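Local structure of ribose-5-phosphate isomerase RpiB (Thermotoga maritima, 1O1X) at residues R91-A96 with N112-V117; K14-S19 with E42-Y47. The protein probably interconverts ribose 5-phosphate and ribulose 5-phosphate, an aldose-ketose isomerisation of the pentose phosphate pathway. All coordinates share one frame; numbering follows the deposited sequence.

Contact 1 (R91-A96 with N112-V117)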
# COMPACT_ATOMS: atom_id res chain seq x y z
N ARG A 91 1.51 -24.72 14.78
CA ARG A 91 2.39 -24.23 15.83
C ARG A 91 3.85 -24.23 15.36
O ARG A 91 4.31 -25.14 14.64
CB ARG A 91 2.20 -25.04 17.13
CG ARG A 91 0.82 -24.76 17.84
CD ARG A 91 0.56 -25.67 19.07
NE ARG A 91 1.45 -25.37 20.20
CZ ARG A 91 2.58 -26.03 20.48
NH1 ARG A 91 3.02 -27.03 19.71
NH2 ARG A 91 3.31 -25.67 21.53
N GLY A 92 4.57 -23.18 15.69
CA GLY A 92 5.93 -23.00 15.25
C GLY A 92 6.08 -22.22 13.98
O GLY A 92 7.21 -21.90 13.61
N ILE A 93 4.98 -21.97 13.26
CA ILE A 93 5.03 -21.22 12.02
C ILE A 93 4.56 -19.82 12.26
O ILE A 93 3.53 -19.60 12.89
CB ILE A 93 4.12 -21.90 10.93
CG1 ILE A 93 4.61 -23.32 10.63
CG2 ILE A 93 4.00 -21.01 9.66
CD1 ILE A 93 6.03 -23.42 10.01
N ARG A 94 5.35 -18.85 11.79
CA ARG A 94 4.98 -17.44 11.85
C ARG A 94 5.11 -16.89 10.43
O ARG A 94 6.18 -16.51 9.98
CB ARG A 94 5.84 -16.74 12.89
CG ARG A 94 5.55 -17.20 14.34
CD ARG A 94 6.41 -16.54 15.41
NE ARG A 94 7.80 -16.84 15.13
CZ ARG A 94 8.42 -17.98 15.41
NH1 ARG A 94 7.83 -18.95 16.06
NH2 ARG A 94 9.65 -18.15 14.97
N ALA A 95 3.99 -16.94 9.70
CA ALA A 95 3.90 -16.55 8.32
C ALA A 95 3.35 -15.13 8.22
O ALA A 95 2.21 -14.84 8.67
CB ALA A 95 3.02 -17.53 7.55
N ALA A 96 4.14 -14.25 7.59
CA ALA A 96 3.85 -12.82 7.58
C ALA A 96 3.57 -12.31 6.16
O ALA A 96 4.46 -12.30 5.30
CB ALA A 96 5.02 -12.03 8.17
N ASN A 112 9.75 -12.60 14.61
CA ASN A 112 10.69 -13.68 14.24
C ASN A 112 10.06 -14.56 13.16
O ASN A 112 10.09 -15.78 13.23
CB ASN A 112 11.06 -14.54 15.47
CG ASN A 112 12.30 -15.38 15.24
OD1 ASN A 112 13.03 -15.13 14.28
ND2 ASN A 112 12.55 -16.38 16.12
N ALA A 113 9.51 -13.93 12.14
CA ALA A 113 8.76 -14.65 11.13
C ALA A 113 9.66 -15.62 10.40
O ALA A 113 10.83 -15.32 10.08
CB ALA A 113 8.13 -13.69 10.20
N ASN A 114 9.13 -16.81 10.11
CA ASN A 114 9.90 -17.81 9.39
C ASN A 114 9.33 -18.13 8.00
O ASN A 114 9.95 -18.81 7.22
CB ASN A 114 10.15 -19.06 10.25
CG ASN A 114 8.89 -19.67 10.85
OD1 ASN A 114 7.79 -19.42 10.38
ND2 ASN A 114 9.08 -20.54 11.84
N ILE A 115 8.18 -17.55 7.69
CA ILE A 115 7.61 -17.60 6.35
C ILE A 115 7.16 -16.22 5.93
O ILE A 115 6.45 -15.53 6.66
CB ILE A 115 6.42 -18.61 6.21
CG1 ILE A 115 6.87 -20.05 6.50
CG2 ILE A 115 5.81 -18.53 4.83
CD1 ILE A 115 5.80 -21.09 6.27
N LEU A 116 7.60 -15.83 4.75
CA LEU A 116 7.19 -14.60 4.09
C LEU A 116 6.05 -14.93 3.13
O LEU A 116 6.17 -15.82 2.31
CB LEU A 116 8.36 -13.98 3.32
CG LEU A 116 8.03 -12.86 2.32
CD1 LEU A 116 7.48 -11.69 3.08
CD2 LEU A 116 9.26 -12.47 1.53
N VAL A 117 4.96 -14.20 3.23
CA VAL A 117 3.86 -14.39 2.32
C VAL A 117 3.75 -13.14 1.44
O VAL A 117 3.70 -12.00 1.94
CB VAL A 117 2.51 -14.65 3.08
CG1 VAL A 117 1.35 -14.77 2.11
CG2 VAL A 117 2.62 -15.87 4.00
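The carbonyl oxygen of Asn112 is gripped by two nitrogens of Arg94, which meets it side-on: NH2 stands 3.0 Å from Asn112 O and NE 3.2 Å from the same atom. The oxygen lies almost in the guanidinium plane, whereas NE comes from well above the plane of the carbonyl group. A bend at chi3 (-60°) turns the guanidinium across to Asn112, where a long, multiply donating side chain can hold the carbonyl that follows helix 101-109; the amide of Asn112 itself turns its OD1 to Arg108.

Asn114 works in the reverse sense, its side-chain amide spanning the backbone of the other loop. OD1 takes the N-H of Arg94 at 2.9 Å in a nearly straight bond (172°), while ND2 gives to Gly92 O at 2.9 Å, within its own amide plane. With CG between the backbone N and the carbonyl carbon (chi1 54°), the amide lies alongside the backbone of 92-94, where both its ends find partners, and this fixes its flip. Gly92 suits its place because at its positive phi a side chain would press on the preceding carbonyl. Arg94 O in turn accepts from the N-H groups of both Asn114 and Ile115.

With the bond from Ile115 N the parallel ladder begins; Ala96 N to Ile115 O (2.8 Å) and Val117 N to Ala96 O continue it. On one face the small Ala95 CB packs on Ile115 CB (3.8 Å) and on Val117 CG2, with CG2 of Ile93 against CD1 of Ile115 beyond; on the other, Ala96 and Ala113 meet methyl to methyl, and both touch Ala107. Leu81 of the second subunit also packs on Ala96. Strands 95-97 and 115-117, paired in parallel and linked by helix 101-109, are a beta-alpha-beta unit, the building block of Rossmann-like sheets.

Contact 2 (K14-S19 with E42-Y47)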
# COMPACT_ATOMS: atom_id res chain seq x y z
N LYS A 14 18.74 -21.30 3.09
CA LYS A 14 17.94 -22.21 2.25
C LYS A 14 16.46 -21.81 2.33
O LYS A 14 15.88 -21.73 3.42
CB LYS A 14 18.11 -23.67 2.65
CG LYS A 14 17.34 -24.65 1.69
CD LYS A 14 17.65 -26.10 1.98
CE LYS A 14 16.84 -27.12 1.16
NZ LYS A 14 17.67 -28.41 1.10
N ILE A 15 15.85 -21.60 1.15
CA ILE A 15 14.46 -21.17 1.05
C ILE A 15 13.60 -22.28 0.45
O ILE A 15 13.98 -22.87 -0.55
CB ILE A 15 14.37 -19.94 0.12
CG1 ILE A 15 15.27 -18.78 0.62
CG2 ILE A 15 12.92 -19.51 -0.10
CD1 ILE A 15 15.15 -18.31 2.00
N ALA A 16 12.45 -22.54 1.07
CA ALA A 16 11.40 -23.39 0.52
C ALA A 16 10.30 -22.46 -0.01
O ALA A 16 9.79 -21.62 0.72
CB ALA A 16 10.85 -24.26 1.57
N ILE A 17 9.95 -22.58 -1.28
CA ILE A 17 8.99 -21.69 -1.89
C ILE A 17 7.85 -22.50 -2.50
O ILE A 17 8.04 -23.62 -2.96
CB ILE A 17 9.69 -20.77 -2.93
CG1 ILE A 17 8.76 -19.66 -3.44
CG2 ILE A 17 10.24 -21.58 -4.14
CD1 ILE A 17 9.52 -18.51 -4.13
N ALA A 18 6.67 -21.90 -2.49
CA ALA A 18 5.50 -22.47 -3.13
C ALA A 18 4.45 -21.40 -3.41
O ALA A 18 4.40 -20.37 -2.76
CB ALA A 18 4.91 -23.59 -2.29
N SER A 19 3.62 -21.69 -4.39
CA SER A 19 2.49 -20.85 -4.77
C SER A 19 1.33 -21.66 -5.34
O SER A 19 1.50 -22.81 -5.76
CB SER A 19 2.93 -19.84 -5.81
OG SER A 19 3.05 -20.43 -7.09
N GLU A 42 14.32 -24.58 -2.78
CA GLU A 42 13.51 -25.75 -3.09
C GLU A 42 12.12 -25.29 -3.50
O GLU A 42 11.39 -24.67 -2.72
CB GLU A 42 13.43 -26.73 -1.90
CG GLU A 42 14.60 -27.71 -1.96
CD GLU A 42 14.70 -28.67 -0.75
OE1 GLU A 42 13.71 -28.72 0.05
OE2 GLU A 42 15.80 -29.33 -0.63
N ASP A 43 11.76 -25.59 -4.74
CA ASP A 43 10.45 -25.16 -5.27
C ASP A 43 9.49 -26.33 -5.14
O ASP A 43 9.60 -27.31 -5.87
CB ASP A 43 10.64 -24.74 -6.73
CG ASP A 43 9.35 -24.25 -7.40
OD1 ASP A 43 8.26 -24.16 -6.78
OD2 ASP A 43 9.41 -23.95 -8.61
N HIS A 44 8.54 -26.18 -4.23
CA HIS A 44 7.48 -27.15 -3.97
C HIS A 44 6.27 -27.03 -4.92
O HIS A 44 5.33 -27.79 -4.78
CB HIS A 44 7.02 -27.05 -2.53
CG HIS A 44 8.07 -27.39 -1.54
ND1 HIS A 44 8.25 -28.68 -1.06
CD2 HIS A 44 9.02 -26.63 -0.95
CE1 HIS A 44 9.26 -28.68 -0.20
NE2 HIS A 44 9.74 -27.45 -0.12
N GLY A 45 6.35 -26.15 -5.91
CA GLY A 45 5.28 -25.97 -6.87
C GLY A 45 4.32 -24.88 -6.43
O GLY A 45 4.56 -24.22 -5.45
N THR A 46 3.20 -24.68 -7.13
CA THR A 46 2.83 -25.44 -8.31
C THR A 46 3.74 -25.14 -9.52
O THR A 46 4.54 -24.19 -9.49
CB THR A 46 1.33 -25.22 -8.60
OG1 THR A 46 0.92 -26.11 -9.62
CG2 THR A 46 1.03 -23.81 -9.12
N TYR A 47 3.64 -25.96 -10.57
CA TYR A 47 4.60 -25.94 -11.67
C TYR A 47 3.97 -25.47 -12.99
O TYR A 47 4.62 -25.50 -14.04
CB TYR A 47 5.27 -27.32 -11.81
CG TYR A 47 5.95 -27.75 -10.53
CD1 TYR A 47 7.08 -27.08 -10.05
CD2 TYR A 47 5.48 -28.82 -9.78
CE1 TYR A 47 7.73 -27.50 -8.86
CE2 TYR A 47 6.14 -29.23 -8.62
CZ TYR A 47 7.24 -28.56 -8.16
OH TYR A 47 7.86 -28.96 -6.99
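Ile15 O receives the N-H of Glu42 at 2.8 Å, the first rung of a parallel ladder whose next two are Ile17 N to Glu42 O and His44 N to Ile17 O. The middle is closely packed: on one face Ile17 lays CG2 3.8 Å from Asp43 CA, and on the other Ala16 is small enough for its CB to meet the edge of the His44 ring at NE2 (3.8 Å). The ladder joins strands 14-18 and 40-43 of a beta-alpha-beta unit, crossed over by helix 24-36, with strand 40-43 at the sheet's edge within the chain. Beyond it Ala18 CA comes within 3.1 Å of Gly45 O, a close CA-H...O contact, and the cis peptide before Thr46 puts Gly45 O and Thr46 N on the same side, where both bond the Ser19 backbone. Asp43 OD1 accepts from Gly45 N in an Asx turn, its OD2 being paired with Lys31 and Lys27. By contrast, the partly exposed start rests on charge: the extended Lys14 carries NZ to 2.7 Å from Glu42 OE2, meeting it from above the carboxylate plane. An alanine in place of Glu42 would probably cost Lys14 one carboxylate partner, with Glu40 remaining, and let its ammonium swing more widely.

How the contacts relate
From the N terminus, strand 14-18 leads through helix 24-36 to strand 40-43, where contact 2 closes its loop of 22 residues. The chain then passes through helix 54-66, strand 72-75 and helix 81-87 before contact 1 opens at 91-96; helix 101-109 carries it to 112-117, closing a second, shorter loop. The two loops follow in series, neither enclosing nor crossing the other. Both contacts build the same parallel sheet, their centres about 15 Å apart and their nearest atoms about 7 Å. Strand 72-75 lies between them, bonded through its backbone to 14-18 and to 115-117; within this chain, contact 2 adds outer strand 40-43 and contact 1 outer strand 95-97.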